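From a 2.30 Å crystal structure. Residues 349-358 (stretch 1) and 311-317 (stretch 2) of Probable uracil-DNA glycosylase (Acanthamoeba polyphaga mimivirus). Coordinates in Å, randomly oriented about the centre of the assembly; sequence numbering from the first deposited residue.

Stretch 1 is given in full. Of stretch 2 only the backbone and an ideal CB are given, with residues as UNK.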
# COMPACT_ATOMS: atom_id res chain seq x y z
N ASP A 349 -3.86 -8.36 -18.02
CA ASP A 349 -4.37 -9.33 -17.05
C ASP A 349 -3.38 -9.37 -15.89
O ASP A 349 -2.58 -10.30 -15.75
CB ASP A 349 -4.56 -10.68 -17.71
CG ASP A 349 -5.15 -11.72 -16.79
OD1 ASP A 349 -5.56 -11.38 -15.66
OD2 ASP A 349 -5.25 -12.88 -17.22
N HIS A 350 -3.44 -8.33 -15.04
CA HIS A 350 -2.49 -8.21 -13.93
C HIS A 350 -2.46 -9.46 -13.07
O HIS A 350 -1.39 -10.00 -12.77
CB HIS A 350 -2.86 -7.01 -13.06
CG HIS A 350 -3.15 -5.77 -13.86
ND1 HIS A 350 -2.17 -4.88 -14.22
CD2 HIS A 350 -4.30 -5.30 -14.37
CE1 HIS A 350 -2.71 -3.90 -14.93
NE2 HIS A 350 -4.00 -4.13 -15.02
N PHE A 351 -3.64 -9.94 -12.66
CA PHE A 351 -3.72 -11.03 -11.70
C PHE A 351 -3.48 -12.37 -12.37
O PHE A 351 -2.96 -13.28 -11.73
CB PHE A 351 -5.07 -10.95 -10.99
CG PHE A 351 -5.28 -9.63 -10.31
CD1 PHE A 351 -4.82 -9.42 -9.02
CD2 PHE A 351 -5.87 -8.56 -11.00
CE1 PHE A 351 -4.98 -8.17 -8.40
CE2 PHE A 351 -6.04 -7.32 -10.38
CZ PHE A 351 -5.58 -7.12 -9.08
N GLY A 352 -3.84 -12.49 -13.65
CA GLY A 352 -3.40 -13.65 -14.41
C GLY A 352 -1.89 -13.73 -14.49
O GLY A 352 -1.31 -14.81 -14.33
N LYS A 353 -1.23 -12.59 -14.69
CA LYS A 353 0.23 -12.59 -14.73
C LYS A 353 0.83 -12.95 -13.37
O LYS A 353 1.81 -13.71 -13.30
CB LYS A 353 0.74 -11.23 -15.22
CG LYS A 353 0.24 -10.91 -16.59
CD LYS A 353 1.26 -10.20 -17.46
CE LYS A 353 1.43 -8.75 -17.05
NZ LYS A 353 2.21 -8.00 -18.09
N ILE A 354 0.26 -12.42 -12.28
CA ILE A 354 0.71 -12.83 -10.94
C ILE A 354 0.56 -14.34 -10.77
O ILE A 354 1.46 -15.02 -10.24
CB ILE A 354 -0.07 -12.07 -9.86
CG1 ILE A 354 0.27 -10.58 -9.87
CG2 ILE A 354 0.20 -12.71 -8.48
CD1 ILE A 354 -0.72 -9.72 -9.11
N ASN A 355 -0.59 -14.87 -11.18
CA ASN A 355 -0.87 -16.29 -11.04
C ASN A 355 0.16 -17.12 -11.78
O ASN A 355 0.70 -18.10 -11.25
CB ASN A 355 -2.26 -16.60 -11.60
CG ASN A 355 -3.36 -16.15 -10.68
OD1 ASN A 355 -3.13 -15.82 -9.51
ND2 ASN A 355 -4.59 -16.16 -11.20
N GLU A 356 0.43 -16.76 -13.04
CA GLU A 356 1.34 -17.55 -13.84
C GLU A 356 2.74 -17.50 -13.27
O GLU A 356 3.43 -18.53 -13.25
CB GLU A 356 1.31 -17.09 -15.30
CG GLU A 356 -0.04 -17.31 -15.98
CD GLU A 356 -0.66 -18.69 -15.67
OE1 GLU A 356 -0.03 -19.73 -15.96
OE2 GLU A 356 -1.78 -18.72 -15.10
N HIS A 357 3.18 -16.34 -12.78
CA HIS A 357 4.53 -16.28 -12.22
C HIS A 357 4.65 -17.11 -10.95
O HIS A 357 5.61 -17.87 -10.78
CB HIS A 357 4.94 -14.83 -11.96
CG HIS A 357 6.37 -14.68 -11.55
ND1 HIS A 357 7.40 -14.58 -12.47
CD2 HIS A 357 6.96 -14.65 -10.33
CE1 HIS A 357 8.55 -14.47 -11.83
NE2 HIS A 357 8.31 -14.51 -10.53
N LEU A 358 3.67 -17.00 -10.04
CA LEU A 358 3.70 -17.82 -8.84
C LEU A 358 3.71 -19.30 -9.19
O LEU A 358 4.45 -20.09 -8.59
CB LEU A 358 2.51 -17.50 -7.93
CG LEU A 358 2.55 -16.15 -7.22
CD1 LEU A 358 1.26 -15.89 -6.40
CD2 LEU A 358 3.78 -16.08 -6.32
N UNK A 311 13.65 -10.12 -9.70
CA UNK A 311 12.26 -9.93 -9.32
C UNK A 311 11.45 -9.62 -10.56
O UNK A 311 11.97 -9.09 -11.55
CB UNK A 311 12.12 -8.82 -8.28
N UNK A 312 10.16 -9.90 -10.47
CA UNK A 312 9.24 -9.78 -11.59
C UNK A 312 8.41 -8.51 -11.44
O UNK A 312 7.70 -8.35 -10.44
CB UNK A 312 8.33 -11.01 -11.68
N UNK A 313 8.49 -7.61 -12.44
CA UNK A 313 7.83 -6.30 -12.39
C UNK A 313 6.81 -6.20 -13.51
O UNK A 313 7.15 -6.36 -14.69
CB UNK A 313 8.85 -5.16 -12.49
N UNK A 314 5.57 -5.90 -13.14
CA UNK A 314 4.42 -5.81 -14.06
C UNK A 314 3.96 -4.36 -14.04
O UNK A 314 3.65 -3.83 -12.97
CB UNK A 314 3.29 -6.76 -13.66
N UNK A 315 3.90 -3.74 -15.22
CA UNK A 315 3.68 -2.30 -15.31
C UNK A 315 2.53 -1.98 -16.25
O UNK A 315 2.44 -2.52 -17.35
CB UNK A 315 4.95 -1.59 -15.78
N UNK A 316 1.68 -1.05 -15.84
CA UNK A 316 0.62 -0.52 -16.69
C UNK A 316 0.25 0.86 -16.18
O UNK A 316 0.86 1.38 -15.24
CB UNK A 316 -0.60 -1.44 -16.71
N UNK A 317 -0.77 1.46 -16.79
CA UNK A 317 -1.29 2.70 -16.25
C UNK A 317 -2.11 2.43 -14.98
O UNK A 317 -2.46 1.29 -14.65
CB UNK A 317 -2.14 3.42 -17.30

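Stretch 1 is a helix from His350 onward. Stretch 2 runs nearly antiparallel to it as a strand, the axes 10.0 Å apart at closest approach. As in any strand, successive side chains alternate between facing the helix and turning from it.

Position 311 points its CB away from the helix, and nothing of stretch 1 lies within 5.5 Å of that CB. The residue is His311, which makes no contact with the helix.

Position 312 points toward the helix. Its ideal CB is 3.5 Å from His357 CE1, a tight approach, so the side chain begins over the imidazole. The extended backbone (-103/121) suits a beta-branched or aromatic residue, and a flat ring could lie along the imidazole. Leucine or methionine could also cover it. The residue is Tyr312, with chi1 t. Its ring forms an offset stack with His357, centroids 4.3 Å apart and planes at 10°, and Tyr312 CB makes a CH-pi contact with the imidazole face. The ring carries the hydroxyl along to Lys353, where Tyr312 OH is 3.9 Å from Lys353 CB. A water 2.7 Å from Tyr312 OH also donates to Lys353 O at 2.9 Å, linking strand to helix without a direct hydrogen bond.

Position 313 is out of reach of the helix. Stretch 1 favours no particular side chain, though the extended backbone (-117/125) suits valine, isoleucine or threonine. It is Ile313.

Position 314 points toward the helix again. Its CB is 4.3 Å from Lys353 CE, and the aliphatic parts of Lys353 and Ile354 lie ahead. Valine, isoleucine, leucine or methionine would suit; the strand angles (-115/125) are comfortable for a beta-branched residue. It is Ile314. Ile314 CG2 meets Lys353 CE at 3.4 Å. Ile314 CD1 lies 3.7 Å from Lys353 CB, 4.1 Å from Ile354 CG1 and 4.1 Å from His350 O. The side chain packs between the strand and the helix.

Position 315 points away and meets nothing of stretch 1. Many residues would do. It is Thr315.

Position 316 points toward the His350 ring, with its CB 3.7 Å from His350 CE1. So near the ring, a small side chain such as serine, alanine or cysteine fits readily. It is Ser316, chi1 p. Ser316 OG lies at the ring edge, 3.0 Å from His350 CE1, a close contact but no hydrogen bond. Ser316 OG instead donates to the backbone O of position 317 at 2.9 Å.

Position 317 points away, and stretch 1 sets no preference. It is Ser317, whose hydroxyl is hydrogen-bonded elsewhere in the structure.

Stretch 2 311-317: HYIITSS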
# COMPACT_ATOMS: atom_id res chain seq x y z
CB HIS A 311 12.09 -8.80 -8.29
CG HIS A 311 12.80 -9.03 -7.00
ND1 HIS A 311 12.33 -9.91 -6.05
CD2 HIS A 311 13.94 -8.50 -6.50
CE1 HIS A 311 13.15 -9.91 -5.01
NE2 HIS A 311 14.14 -9.06 -5.26
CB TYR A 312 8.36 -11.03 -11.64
CG TYR A 312 7.37 -11.11 -12.76
CD1 TYR A 312 7.73 -10.87 -14.08
CD2 TYR A 312 6.05 -11.47 -12.50
CE1 TYR A 312 6.80 -10.96 -15.11
CE2 TYR A 312 5.12 -11.57 -13.52
CZ TYR A 312 5.49 -11.32 -14.82
OH TYR A 312 4.54 -11.43 -15.81
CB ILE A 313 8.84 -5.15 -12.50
CG1 ILE A 313 9.92 -5.27 -11.42
CG2 ILE A 313 8.11 -3.82 -12.38
CD1 ILE A 313 11.10 -4.33 -11.60
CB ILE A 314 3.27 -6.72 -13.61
CG1 ILE A 314 3.67 -8.19 -13.60
CG2 ILE A 314 2.05 -6.53 -14.49
CD1 ILE A 314 2.60 -9.07 -12.91
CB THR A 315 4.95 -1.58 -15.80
OG1 THR A 315 6.06 -1.96 -14.98
CG2 THR A 315 4.77 -0.10 -15.68
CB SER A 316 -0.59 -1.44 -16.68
OG SER A 316 -1.28 -1.27 -15.45
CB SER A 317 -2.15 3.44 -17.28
OG SER A 317 -3.48 2.91 -17.30
O HOH W 1 3.38 -13.84 -15.78
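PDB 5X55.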